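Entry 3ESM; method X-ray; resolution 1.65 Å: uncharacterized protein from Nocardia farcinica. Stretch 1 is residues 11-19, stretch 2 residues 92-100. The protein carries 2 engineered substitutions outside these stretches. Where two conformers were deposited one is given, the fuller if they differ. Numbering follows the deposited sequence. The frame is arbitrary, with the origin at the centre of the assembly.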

# COMPACT_ATOMS: atom_id res chain seq x y z
N GLY A 11 1.33 -28.51 -2.19
CA GLY A 11 0.14 -29.14 -2.75
C GLY A 11 -0.18 -28.62 -4.16
O GLY A 11 -0.10 -29.37 -5.13
N ALA A 12 -0.52 -27.34 -4.24
CA ALA A 12 -1.04 -26.65 -5.44
C ALA A 12 -1.39 -27.44 -6.70
O ALA A 12 -0.51 -27.82 -7.49
N ALA A 13 -2.69 -27.59 -6.92
CA ALA A 13 -3.20 -28.23 -8.11
C ALA A 13 -4.25 -27.38 -8.78
O ALA A 13 -4.90 -26.56 -8.13
N GLN A 14 -4.45 -27.58 -10.08
CA GLN A 14 -5.53 -26.90 -10.81
C GLN A 14 -6.85 -27.30 -10.19
O GLN A 14 -7.06 -28.49 -9.90
N GLY A 15 -7.72 -26.31 -9.95
CA GLY A 15 -9.00 -26.52 -9.24
C GLY A 15 -8.86 -26.87 -7.77
O GLY A 15 -9.84 -27.30 -7.12
N GLY A 16 -7.66 -26.73 -7.23
CA GLY A 16 -7.40 -27.15 -5.86
C GLY A 16 -7.41 -25.99 -4.89
O GLY A 16 -7.49 -24.84 -5.30
N TYR A 17 -7.35 -26.33 -3.61
CA TYR A 17 -7.24 -25.36 -2.53
C TYR A 17 -5.88 -25.50 -1.94
O TYR A 17 -5.45 -26.63 -1.61
N SER A 18 -5.17 -24.40 -1.77
CA SER A 18 -3.83 -24.53 -1.17
C SER A 18 -3.61 -23.45 -0.14
O SER A 18 -4.18 -22.36 -0.28
N VAL A 19 -2.80 -23.74 0.87
CA VAL A 19 -2.27 -22.69 1.75
C VAL A 19 -1.04 -22.13 1.02
O VAL A 19 -0.04 -22.84 0.86
N ILE A 92 -6.38 -20.39 -0.17
CA ILE A 92 -7.29 -19.99 -1.23
C ILE A 92 -7.68 -21.17 -2.10
O ILE A 92 -6.95 -22.18 -2.21
N GLY A 93 -8.83 -21.01 -2.75
CA GLY A 93 -9.24 -21.96 -3.78
C GLY A 93 -10.62 -21.62 -4.28
O GLY A 93 -11.34 -20.81 -3.67
N PRO A 94 -11.00 -22.24 -5.38
CA PRO A 94 -10.14 -23.14 -6.16
C PRO A 94 -9.19 -22.36 -7.03
O PRO A 94 -9.56 -21.31 -7.55
N LEU A 95 -7.97 -22.88 -7.19
CA LEU A 95 -6.99 -22.33 -8.11
C LEU A 95 -7.41 -22.60 -9.54
O LEU A 95 -8.12 -23.56 -9.80
N PRO A 96 -7.00 -21.71 -10.46
CA PRO A 96 -7.49 -21.74 -11.83
C PRO A 96 -7.14 -23.03 -12.53
O PRO A 96 -6.21 -23.76 -12.12
N SER A 97 -7.89 -23.31 -13.58
CA SER A 97 -7.56 -24.42 -14.44
C SER A 97 -6.59 -23.92 -15.48
O SER A 97 -6.94 -23.74 -16.65
N ALA A 98 -5.37 -23.67 -15.02
CA ALA A 98 -4.29 -23.16 -15.85
C ALA A 98 -3.00 -23.82 -15.38
O ALA A 98 -2.90 -24.27 -14.24
N GLU A 99 -2.01 -23.90 -16.26
CA GLU A 99 -0.73 -24.45 -15.89
C GLU A 99 -0.02 -23.56 -14.91
O GLU A 99 0.72 -24.03 -14.09
N THR A 100 -0.23 -22.26 -15.06
CA THR A 100 0.51 -21.30 -14.26
C THR A 100 -0.43 -20.23 -13.71
O THR A 100 -1.34 -19.80 -14.41

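This is a mainly backbone-paired contact, a short antiparallel bridge running into a loop-on-loop seam, in which a few side chains, chiefly Leu-95, Gln-14 and Tyr-17, fill the space beside the main chains and 539 Å² is buried in total. The bridge pairs Ser-18 with Ile-92: Ser-18 N donates to Ile-92 O at 2.9 Å, and Ile-92 N to Ser-18 O at 3.0 Å. Farther along, Leu-95 N donates to Gly-16 O (2.8 Å, 163°) and Gly-15 N to Leu-95 O (2.8 Å, 134°), so Leu-95 is held at both its amide and its carbonyl.

Its CA-to-CB bond points sideways to the opposing stretch. With chi1 m and chi2 t, Leu-95 CD1 lies 4.2 Å from Ala-12 CB, the apolar side-chain contact here, and 3.9 Å from Ser-18 OG; its CB is 3.7 Å from Ala-13 O. Ser-18 (m) and Ile-92 (p, t) project to the same face of the sheet.

Tyr-17 (chi1 m) has a CA-to-CB bond directed away, yet its ring comes back over the other strand. Gly-93 CA sits 3.8 Å from the ring centroid of Tyr-17, 14° off the normal, a CH-pi contact over the face. Glycine leaves room for this: an ideal CB on Gly-93 would lie 2.5 Å from Tyr-17 CG, a clash.

Gln-14 (chi1 m, chi2 t) extends along Ser-97, Ala-98 and Glu-99. Its CG is 3.3 Å from Ala-98 O, while its OE1 is 3.8 Å from Ser-97 C. Gln-14 NE2 is also 3.3 Å from Ala-98 O, but the poor angle excludes a hydrogen bond. A water links the side chains of Gln-14 and Glu-99, accepting from Gln-14 NE2 (3.1 Å to the water O) and donating to Glu-99 OE2 (2.6 Å from the water O); NE2 is also hydrogen-bonded elsewhere in the structure.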

# COMPACT_ATOMS: atom_id res chain seq x y z
CB ALA A 12 -0.18 -25.44 -5.81
CB ALA A 13 -3.79 -29.58 -7.75
CB GLN A 14 -5.50 -27.29 -12.29
CG GLN A 14 -4.14 -26.99 -12.96
CD GLN A 14 -4.10 -27.32 -14.45
OE1 GLN A 14 -5.14 -27.38 -15.11
NE2 GLN A 14 -2.90 -27.51 -14.98
CB TYR A 17 -8.14 -25.78 -1.40
CG TYR A 17 -9.45 -25.26 -1.56
CD1 TYR A 17 -9.81 -24.15 -0.87
CD2 TYR A 17 -10.33 -25.85 -2.44
CE1 TYR A 17 -10.98 -23.67 -0.99
CE2 TYR A 17 -11.54 -25.36 -2.59
CZ TYR A 17 -11.86 -24.24 -1.86
OH TYR A 17 -13.09 -23.66 -1.94
CB SER A 18 -2.72 -24.39 -2.22
OG SER A 18 -2.67 -25.51 -3.10
CB VAL A 19 -1.82 -23.26 3.12
CG1 VAL A 19 -1.16 -22.19 3.96
CG2 VAL A 19 -3.02 -23.86 3.89
CB ILE A 92 -6.64 -18.93 -2.15
CG1 ILE A 92 -5.38 -19.49 -2.82
CG2 ILE A 92 -6.33 -17.68 -1.34
CD1 ILE A 92 -4.66 -18.52 -3.82
CB PRO A 94 -11.14 -23.87 -7.07
CG PRO A 94 -12.26 -22.90 -7.25
CD PRO A 94 -12.35 -22.12 -5.94
CB LEU A 95 -5.63 -22.96 -7.84
CG LEU A 95 -5.05 -22.62 -6.46
CD1 LEU A 95 -3.82 -23.44 -6.18
CD2 LEU A 95 -4.72 -21.11 -6.37
CB PRO A 96 -6.76 -20.58 -12.52
CG PRO A 96 -6.01 -19.87 -11.50
CD PRO A 96 -6.17 -20.53 -10.16
CB SER A 97 -8.83 -25.01 -15.04
OG SER A 97 -9.52 -25.61 -13.97
CB ALA A 98 -4.19 -21.65 -15.72
CB GLU A 99 0.17 -24.57 -17.13
CG GLU A 99 -0.31 -25.57 -18.17
CD GLU A 99 -1.54 -25.13 -18.95
OE1 GLU A 99 -1.72 -23.89 -19.20
OE2 GLU A 99 -2.32 -26.05 -19.34
CB THR A 100 1.55 -20.57 -15.11
OG1 THR A 100 2.21 -21.54 -15.95
CG2 THR A 100 2.56 -19.90 -14.20
O HOH W 1 -2.23 -28.23 -17.94